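Local coordinates for DUF1254 domain-containing protein (Vibrio parahaemolyticus, PDB 3U07) that is of unknown function but carries DUF1254 and DUF1214 family regions and a probable signal sequence, at residues Lys332-Met337 with Thr384-Ala389; His368-Arg373 with Asn399-Pro404. The protein carries 2 engineered substitutions. All coordinates share one frame; numbering follows the deposited sequence.

Interaction 1. Residues Lys332-Met337 with Thr384-Ala389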
ATOM      1  N   LYS A 332     -32.175   0.165  -9.673  1.00 39.09           N
ATOM      2  CA  LYS A 332     -32.730  -0.471 -10.861  1.00 31.67           C
ATOM      3  C   LYS A 332     -32.848  -1.986 -10.838  1.00 34.39           C
ATOM      4  O   LYS A 332     -33.676  -2.547 -11.549  1.00 31.48           O
ATOM      5  CB  LYS A 332     -31.908  -0.071 -12.083  1.00 31.67           C
ATOM      6  CG  LYS A 332     -31.810   1.423 -12.283  1.00 34.65           C
ATOM      7  CD  LYS A 332     -31.103   1.771 -13.568  1.00 31.10           C
ATOM      8  CE  LYS A 332     -31.079   3.276 -13.757  1.00 39.67           C
ATOM      9  NZ  LYS A 332     -30.422   3.667 -15.031  1.00 46.63           N
ATOM     10  N   HIS A 333     -32.027  -2.654 -10.036  1.00 32.36           N
ATOM     11  CA  HIS A 333     -32.069  -4.106 -10.003  1.00 25.80           C
ATOM     12  C   HIS A 333     -31.634  -4.691  -8.671  1.00 29.57           C
ATOM     13  O   HIS A 333     -31.173  -3.988  -7.769  1.00 32.25           O
ATOM     14  CB  HIS A 333     -31.117  -4.694 -11.055  1.00 18.63           C
ATOM     15  CG  HIS A 333     -31.354  -4.220 -12.455  1.00 19.56           C
ATOM     16  ND1 HIS A 333     -32.331  -4.756 -13.269  1.00 26.31           N
ATOM     17  CD2 HIS A 333     -30.721  -3.279 -13.197  1.00 23.52           C
ATOM     18  CE1 HIS A 333     -32.288  -4.165 -14.450  1.00 24.49           C
ATOM     19  NE2 HIS A 333     -31.322  -3.265 -14.433  1.00 28.40           N
ATOM     20  N   ASP A 334     -31.802  -6.005  -8.588  1.00 26.45           N
ATOM     21  CA  ASP A 334     -31.372  -6.808  -7.461  1.00 25.43           C
ATOM     22  C   ASP A 334     -30.281  -7.621  -8.161  1.00 28.93           C
ATOM     23  O   ASP A 334     -30.397  -7.908  -9.353  1.00 24.45           O
ATOM     24  CB  ASP A 334     -32.491  -7.729  -6.986  1.00 30.05           C
ATOM     25  CG  ASP A 334     -33.266  -7.152  -5.818  1.00 34.72           C
ATOM     26  OD1 ASP A 334     -33.200  -5.925  -5.598  1.00 34.85           O
ATOM     27  OD2 ASP A 334     -33.949  -7.934  -5.125  1.00 40.00           O
ATOM     28  N   TYR A 335     -29.214  -7.974  -7.457  1.00 27.53           N
ATOM     29  CA  TYR A 335     -28.159  -8.740  -8.106  1.00 21.79           C
ATOM     30  C   TYR A 335     -27.787  -9.981  -7.322  1.00 24.20           C
ATOM     31  O   TYR A 335     -28.094 -10.101  -6.135  1.00 26.52           O
ATOM     32  CB  TYR A 335     -26.908  -7.880  -8.291  1.00 20.46           C
ATOM     33  CG  TYR A 335     -27.137  -6.600  -9.060  1.00 24.33           C
ATOM     34  CD1 TYR A 335     -27.627  -5.456  -8.424  1.00 22.25           C
ATOM     35  CD2 TYR A 335     -26.863  -6.531 -10.425  1.00 20.85           C
ATOM     36  CE1 TYR A 335     -27.836  -4.271  -9.137  1.00 24.02           C
ATOM     37  CE2 TYR A 335     -27.069  -5.358 -11.140  1.00 23.69           C
ATOM     38  CZ  TYR A 335     -27.554  -4.234 -10.493  1.00 23.27           C
ATOM     39  OH  TYR A 335     -27.758  -3.076 -11.210  1.00 23.33           O
ATOM     40  N   VAL A 336     -27.137 -10.917  -8.005  1.00 22.90           N
ATOM     41  CA  VAL A 336     -26.686 -12.135  -7.363  1.00 25.11           C
ATOM     42  C   VAL A 336     -25.295 -12.500  -7.882  1.00 23.80           C
ATOM     43  O   VAL A 336     -24.985 -12.339  -9.062  1.00 19.27           O
ATOM     44  CB  VAL A 336     -27.678 -13.311  -7.578  1.00 29.73           C
ATOM     45  CG1 VAL A 336     -27.723 -13.713  -9.034  1.00 29.97           C
ATOM     46  CG2 VAL A 336     -27.274 -14.488  -6.695  1.00 26.59           C
HETATM   47  N   MSE A 337     -24.465 -12.980  -6.964  1.00 20.92           N
HETATM   48  CA  MSE A 337     -23.092 -13.369  -7.243  1.00 22.85           C
HETATM   49  C   MSE A 337     -22.914 -14.785  -6.704  1.00 30.35           C
HETATM   50  O   MSE A 337     -23.116 -15.018  -5.517  1.00 28.18           O
HETATM   51  CB  MSE A 337     -22.169 -12.429  -6.483  1.00 25.09           C
HETATM   52  CG  MSE A 337     -20.943 -11.957  -7.205  1.00 37.33           C
HETATM   53 SE   MSE A 337     -20.002 -10.698  -6.062  0.82 39.04          SE
HETATM   54  CE  MSE A 337     -21.445 -10.054  -4.986  1.00 52.53           C
ATOM     55  N   THR A 384     -22.827 -17.717  -2.359  1.00 33.23           N
ATOM     56  CA  THR A 384     -23.831 -17.000  -3.124  1.00 33.67           C
ATOM     57  C   THR A 384     -24.191 -15.725  -2.394  1.00 31.84           C
ATOM     58  O   THR A 384     -24.724 -15.770  -1.292  1.00 35.72           O
ATOM     59  CB  THR A 384     -25.116 -17.836  -3.300  1.00 33.31           C
ATOM     60  OG1 THR A 384     -24.845 -18.964  -4.139  1.00 31.67           O
ATOM     61  CG2 THR A 384     -26.210 -16.994  -3.937  1.00 37.47           C
ATOM     62  N   ILE A 385     -23.884 -14.589  -3.005  1.00 26.87           N
ATOM     63  CA  ILE A 385     -24.202 -13.304  -2.403  1.00 27.13           C
ATOM     64  C   ILE A 385     -25.405 -12.698  -3.125  1.00 31.44           C
ATOM     65  O   ILE A 385     -25.400 -12.560  -4.350  1.00 31.24           O
ATOM     66  CB  ILE A 385     -23.014 -12.317  -2.506  1.00 29.98           C
ATOM     67  CG1 ILE A 385     -21.824 -12.844  -1.693  1.00 26.77           C
ATOM     68  CG2 ILE A 385     -23.450 -10.928  -2.029  1.00 26.18           C
ATOM     69  CD1 ILE A 385     -20.592 -11.963  -1.760  1.00 23.25           C
ATOM     70  N   TYR A 386     -26.441 -12.352  -2.368  1.00 29.86           N
ATOM     71  CA  TYR A 386     -27.631 -11.741  -2.952  1.00 29.80           C
ATOM     72  C   TYR A 386     -27.607 -10.276  -2.539  1.00 35.16           C
ATOM     73  O   TYR A 386     -27.434  -9.965  -1.361  1.00 36.48           O
ATOM     74  CB  TYR A 386     -28.904 -12.434  -2.452  1.00 34.44           C
ATOM     75  CG  TYR A 386     -30.158 -11.961  -3.154  1.00 42.57           C
ATOM     76  CD1 TYR A 386     -30.756 -10.746  -2.812  1.00 45.71           C
ATOM     77  CD2 TYR A 386     -30.730 -12.706  -4.186  1.00 43.91           C
ATOM     78  CE1 TYR A 386     -31.893 -10.282  -3.480  1.00 38.73           C
ATOM     79  CE2 TYR A 386     -31.867 -12.249  -4.864  1.00 43.85           C
ATOM     80  CZ  TYR A 386     -32.443 -11.038  -4.506  1.00 41.91           C
ATOM     81  OH  TYR A 386     -33.562 -10.580  -5.172  1.00 41.29           O
HETATM   82  N   MSE A 387     -27.769  -9.381  -3.511  1.00 32.85           N
HETATM   83  CA  MSE A 387     -27.726  -7.942  -3.262  1.00 31.86           C
HETATM   84  C   MSE A 387     -28.993  -7.185  -3.632  1.00 34.50           C
HETATM   85  O   MSE A 387     -29.554  -7.384  -4.707  1.00 32.99           O
HETATM   86  CB  MSE A 387     -26.552  -7.316  -4.027  1.00 30.66           C
HETATM   87  CG  MSE A 387     -25.174  -7.818  -3.611  1.00 35.00           C
HETATM   88 SE   MSE A 387     -23.819  -7.417  -4.928  0.76 33.73          SE
HETATM   89  CE  MSE A 387     -24.146  -8.939  -6.058  1.00 22.08           C
ATOM     90  N   SER A 388     -29.415  -6.297  -2.739  1.00 33.82           N
ATOM     91  CA  SER A 388     -30.601  -5.481  -2.959  1.00 34.23           C
ATOM     92  C   SER A 388     -30.619  -4.279  -2.021  1.00 38.72           C
ATOM     93  O   SER A 388     -29.890  -4.241  -1.027  1.00 33.06           O
ATOM     94  CB  SER A 388     -31.872  -6.303  -2.733  1.00 30.97           C
ATOM     95  OG  SER A 388     -33.021  -5.479  -2.816  1.00 33.31           O
ATOM     96  N   ALA A 389     -31.443  -3.291  -2.358  1.00 38.37           N
ATOM     97  CA  ALA A 389     -31.589  -2.096  -1.535  1.00 38.75           C
ATOM     98  C   ALA A 389     -32.693  -2.416  -0.524  1.00 41.88           C
ATOM     99  O   ALA A 389     -32.870  -1.717   0.476  1.00 52.02           O
ATOM    100  CB  ALA A 389     -31.983  -0.903  -2.396  1.00 34.49           C
TER
HETATM  101  O   HOH W   1     -32.088  -3.188  -5.110  1.00 32.40           O
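Asp334 reaches over to the facing strand with both carboxylate oxygens. OD2 accepts a hydrogen bond from the hydroxyl of Tyr386 through its anti lone pair, with OH 2.7 Å away. OD1 takes a second from Ser388 OG at 2.8 Å, met from above the carboxylate plane. Two donors from two residues fix the rotation of the group, which stands 89° to the Tyr386 ring. In Tyr386, chi1 of -173° sets CG anti to the backbone N and 4.1 Å from Tyr335 O, which lies over one ring face, offset toward the rim. Farther along this surface, Val336 CG2 meets Thr384 CG2 at 3.9 Å.

Tyr335, Met337, Ile385 and Met387 occupy the other face. Tyr335 CB touches the selenomethionine methyl CE of Met387 at 3.7 Å, while its hydroxyl bonds to Asp329 N. The methyls of Met337 and Met387 are modelled too close together, leaving their exact positions doubtful.

Between the two faces, Tyr335 pairs with Met387 and Met337 with Ile385 through two backbone hydrogen bonds each, making a regular antiparallel ladder. Near its end a water accepts from Ala389 N at 2.8 Å and can donate to His333 O. Strand 432-434 borders 334-340 on the far side, with Val434 against Val336 and Tyr386, and strand 400-402 runs alongside 382-388, completing the mixed sheet.

Interaction 2. Residues His368-Arg373 with Asn399-Pro404; sequences HSRGDR and NFLPVP
Arg370 holds CG anti to the carbonyl carbon, beside the backbone N (chi1 -74°), and Leu401 holds it anti to the backbone N (chi1 178°). Both CB atoms start toward the facing segment, and the two side chains then slide past each other in opposite directions. With these torsions the Arg370 methylene CG rests on Leu401 CB at 3.8 Å, with Leu401 CD2 a little farther off. The other branch of Leu401 does different work: CD1 presses on the backbone, 3.6 Å from Ser369 N and 3.7 Å from the carbonyl carbon of His368.

Arg370 bends at chi2 and again at chi3, and NE comes back over its own chain to bond Ser369 O at 2.8 Å. That bond is nearly straight, 174° at the hydrogen, with the acceptor in the guanidinium plane. NH1 bonds Pro398 O, just before the facing segment, so two carbonyls hold the guanidinium while the aliphatic part of the side chain does the packing. CD passes 3.8 Å from Phe400 O, a carbonyl that accepts from Arg367 NH1.

No hydrogen bond joins the two segments. Strand 369-371 and the short, weakly bonded strand about 400-402 run roughly antiparallel, but their axes stay 7.1 Å apart, too far for backbone pairing. Each belongs to a different sheet: through their backbones, Arg370 and His368 bond to Val350 and Ile352 on strand 347-354, whereas Leu401 bonds to Tyr386. Leu401 also packs on Val350, Ile385 and Met387, bridging both sheets. This is side-chain packing between the outermost strands of two adjoining four-stranded sheets of the DUF1214 region.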
ATOM      1  N   HIS A 368     -21.625  -3.635   4.987  1.00 42.10           N
ATOM      2  CA  HIS A 368     -21.053  -3.147   3.744  1.00 42.92           C
ATOM      3  C   HIS A 368     -20.197  -4.170   3.020  1.00 44.13           C
ATOM      4  O   HIS A 368     -19.713  -3.913   1.917  1.00 41.59           O
ATOM      5  CB  HIS A 368     -20.230  -1.898   4.049  1.00 42.29           C
ATOM      6  CG  HIS A 368     -20.951  -0.917   4.920  1.00 52.76           C
ATOM      7  ND1 HIS A 368     -21.858  -0.005   4.422  1.00 51.91           N
ATOM      8  CD2 HIS A 368     -20.970  -0.769   6.266  1.00 56.42           C
ATOM      9  CE1 HIS A 368     -22.407   0.659   5.425  1.00 53.98           C
ATOM     10  NE2 HIS A 368     -21.886   0.214   6.554  1.00 56.43           N
ATOM     11  N   SER A 369     -20.012  -5.331   3.636  1.00 39.77           N
ATOM     12  CA  SER A 369     -19.199  -6.371   3.026  1.00 39.29           C
ATOM     13  C   SER A 369     -19.628  -7.762   3.471  1.00 36.56           C
ATOM     14  O   SER A 369     -20.345  -7.920   4.457  1.00 38.08           O
ATOM     15  CB  SER A 369     -17.727  -6.154   3.387  1.00 40.64           C
ATOM     16  OG  SER A 369     -17.544  -6.223   4.792  1.00 44.25           O
ATOM     17  N   ARG A 370     -19.196  -8.763   2.711  1.00 34.65           N
ATOM     18  CA  ARG A 370     -19.474 -10.166   3.001  1.00 31.81           C
ATOM     19  C   ARG A 370     -18.190 -10.906   2.641  1.00 33.79           C
ATOM     20  O   ARG A 370     -17.449 -10.471   1.753  1.00 28.28           O
ATOM     21  CB  ARG A 370     -20.623 -10.693   2.142  1.00 25.37           C
ATOM     22  CG  ARG A 370     -22.011 -10.208   2.542  1.00 34.70           C
ATOM     23  CD  ARG A 370     -22.485 -10.853   3.841  1.00 29.76           C
ATOM     24  NE  ARG A 370     -22.001 -10.152   5.027  1.00 37.90           N
ATOM     25  CZ  ARG A 370     -22.286 -10.514   6.275  1.00 41.23           C
ATOM     26  NH1 ARG A 370     -23.054 -11.571   6.504  1.00 35.84           N
ATOM     27  NH2 ARG A 370     -21.807  -9.815   7.295  1.00 38.36           N
ATOM     28  N   GLY A 371     -17.921 -12.014   3.318  1.00 32.50           N
ATOM     29  CA  GLY A 371     -16.708 -12.758   3.032  1.00 35.37           C
ATOM     30  C   GLY A 371     -16.761 -14.151   3.615  1.00 37.61           C
ATOM     31  O   GLY A 371     -17.801 -14.562   4.127  1.00 36.28           O
ATOM     32  N   ASP A 372     -15.650 -14.880   3.552  1.00 35.38           N
ATOM     33  CA  ASP A 372     -15.625 -16.236   4.080  1.00 35.65           C
ATOM     34  C   ASP A 372     -15.764 -16.283   5.599  1.00 37.20           C
ATOM     35  O   ASP A 372     -16.145 -17.310   6.155  1.00 37.86           O
ATOM     36  CB  ASP A 372     -14.355 -16.973   3.625  1.00 33.30           C
ATOM     37  CG  ASP A 372     -13.075 -16.266   4.039  1.00 35.31           C
ATOM     38  OD1 ASP A 372     -12.899 -15.084   3.684  1.00 39.05           O
ATOM     39  OD2 ASP A 372     -12.240 -16.903   4.714  1.00 44.55           O
ATOM     40  N   ARG A 373     -15.475 -15.171   6.268  1.00 37.21           N
ATOM     41  CA  ARG A 373     -15.592 -15.105   7.724  1.00 42.91           C
ATOM     42  C   ARG A 373     -17.034 -14.848   8.164  1.00 46.59           C
ATOM     43  O   ARG A 373     -17.355 -14.985   9.344  1.00 49.23           O
ATOM     44  CB  ARG A 373     -14.697 -13.991   8.286  1.00 50.33           C
ATOM     45  CG  ARG A 373     -13.206 -14.250   8.148  1.00 60.33           C
ATOM     46  CD  ARG A 373     -12.734 -15.347   9.097  1.00 69.58           C
ATOM     47  NE  ARG A 373     -12.647 -14.891  10.484  1.00 75.95           N
ATOM     48  CZ  ARG A 373     -11.516 -14.832  11.182  1.00 78.24           C
ATOM     49  NH1 ARG A 373     -10.369 -15.201  10.623  1.00 76.95           N
ATOM     50  NH2 ARG A 373     -11.528 -14.404  12.438  1.00 79.82           N
ATOM     51  N   ASN A 399     -25.826 -14.283   3.879  1.00 48.72           N
ATOM     52  CA  ASN A 399     -25.429 -14.142   2.481  1.00 42.58           C
ATOM     53  C   ASN A 399     -26.006 -12.898   1.815  1.00 42.53           C
ATOM     54  O   ASN A 399     -25.777 -12.656   0.628  1.00 43.37           O
ATOM     55  CB  ASN A 399     -25.826 -15.385   1.678  1.00 35.84           C
ATOM     56  CG  ASN A 399     -25.112 -16.636   2.150  1.00 42.92           C
ATOM     57  OD1 ASN A 399     -24.021 -16.563   2.713  1.00 48.11           O
ATOM     58  ND2 ASN A 399     -25.716 -17.793   1.908  1.00 36.79           N
ATOM     59  N   PHE A 400     -26.748 -12.103   2.575  1.00 38.25           N
ATOM     60  CA  PHE A 400     -27.333 -10.891   2.021  1.00 33.35           C
ATOM     61  C   PHE A 400     -26.409  -9.693   2.167  1.00 34.84           C
ATOM     62  O   PHE A 400     -25.929  -9.391   3.264  1.00 32.85           O
ATOM     63  CB  PHE A 400     -28.663 -10.555   2.697  1.00 33.72           C
ATOM     64  CG  PHE A 400     -29.315  -9.325   2.142  1.00 37.70           C
ATOM     65  CD1 PHE A 400     -30.020  -9.381   0.946  1.00 37.43           C
ATOM     66  CD2 PHE A 400     -29.158  -8.096   2.773  1.00 39.57           C
ATOM     67  CE1 PHE A 400     -30.561  -8.231   0.385  1.00 39.03           C
ATOM     68  CE2 PHE A 400     -29.692  -6.938   2.222  1.00 38.81           C
ATOM     69  CZ  PHE A 400     -30.394  -7.005   1.023  1.00 41.28           C
ATOM     70  N   LEU A 401     -26.168  -9.003   1.059  1.00 35.37           N
ATOM     71  CA  LEU A 401     -25.312  -7.828   1.085  1.00 36.99           C
ATOM     72  C   LEU A 401     -26.095  -6.628   0.580  1.00 39.31           C
ATOM     73  O   LEU A 401     -26.488  -6.577  -0.587  1.00 39.11           O
ATOM     74  CB  LEU A 401     -24.058  -8.053   0.224  1.00 27.84           C
ATOM     75  CG  LEU A 401     -23.054  -6.902   0.099  1.00 31.42           C
ATOM     76  CD1 LEU A 401     -22.747  -6.294   1.467  1.00 31.77           C
ATOM     77  CD2 LEU A 401     -21.779  -7.426  -0.553  1.00 37.75           C
ATOM     78  N   PRO A 402     -26.356  -5.652   1.468  1.00 44.22           N
ATOM     79  CA  PRO A 402     -27.096  -4.437   1.123  1.00 39.40           C
ATOM     80  C   PRO A 402     -26.382  -3.688   0.008  1.00 36.79           C
ATOM     81  O   PRO A 402     -25.157  -3.707  -0.078  1.00 31.12           O
ATOM     82  CB  PRO A 402     -27.093  -3.646   2.432  1.00 38.13           C
ATOM     83  CG  PRO A 402     -27.076  -4.715   3.470  1.00 44.96           C
ATOM     84  CD  PRO A 402     -26.046  -5.671   2.909  1.00 48.91           C
ATOM     85  N   VAL A 403     -27.157  -3.034  -0.841  1.00 36.51           N
ATOM     86  CA  VAL A 403     -26.613  -2.261  -1.939  1.00 32.55           C
ATOM     87  C   VAL A 403     -27.463  -0.991  -1.976  1.00 33.29           C
ATOM     88  O   VAL A 403     -28.669  -1.044  -1.753  1.00 36.21           O
ATOM     89  CB  VAL A 403     -26.681  -3.095  -3.245  1.00 38.80           C
ATOM     90  CG1 VAL A 403     -27.276  -2.295  -4.378  1.00 40.61           C
ATOM     91  CG2 VAL A 403     -25.277  -3.587  -3.590  1.00 33.59           C
ATOM     92  N   PRO A 404     -26.840   0.172  -2.235  1.00 33.73           N
ATOM     93  CA  PRO A 404     -27.561   1.449  -2.276  1.00 37.77           C
ATOM     94  C   PRO A 404     -28.459   1.700  -3.482  1.00 40.77           C
ATOM     95  O   PRO A 404     -28.308   1.071  -4.526  1.00 40.08           O
ATOM     96  CB  PRO A 404     -26.436   2.467  -2.190  1.00 35.11           C
ATOM     97  CG  PRO A 404     -25.380   1.827  -3.020  1.00 38.25           C
ATOM     98  CD  PRO A 404     -25.417   0.372  -2.561  1.00 36.85           C
TER

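In the fold
Interaction 1 and interaction 2 lie with their centres about 10 Å apart, and both reach the same sheet, in which strands 382-388 and 400-402 are neighbours. Interaction 1 pairs 382-388 with 334-340; its other edge is taken by 400-402, the strand that supplies interaction 2. Probable hydrogen bonds join Tyr386 O to Leu401 N (2.9 Å) and Ser388 O to Val403 N (3.0 Å). Along the chain the segments alternate, strand 369-371 leading into 382-388 and then 400-402. Interaction 1 thus builds the interior of one sheet, and interaction 2 packs that sheet's border against the next. The protein's function is unknown, so neither contact can be tied to a site.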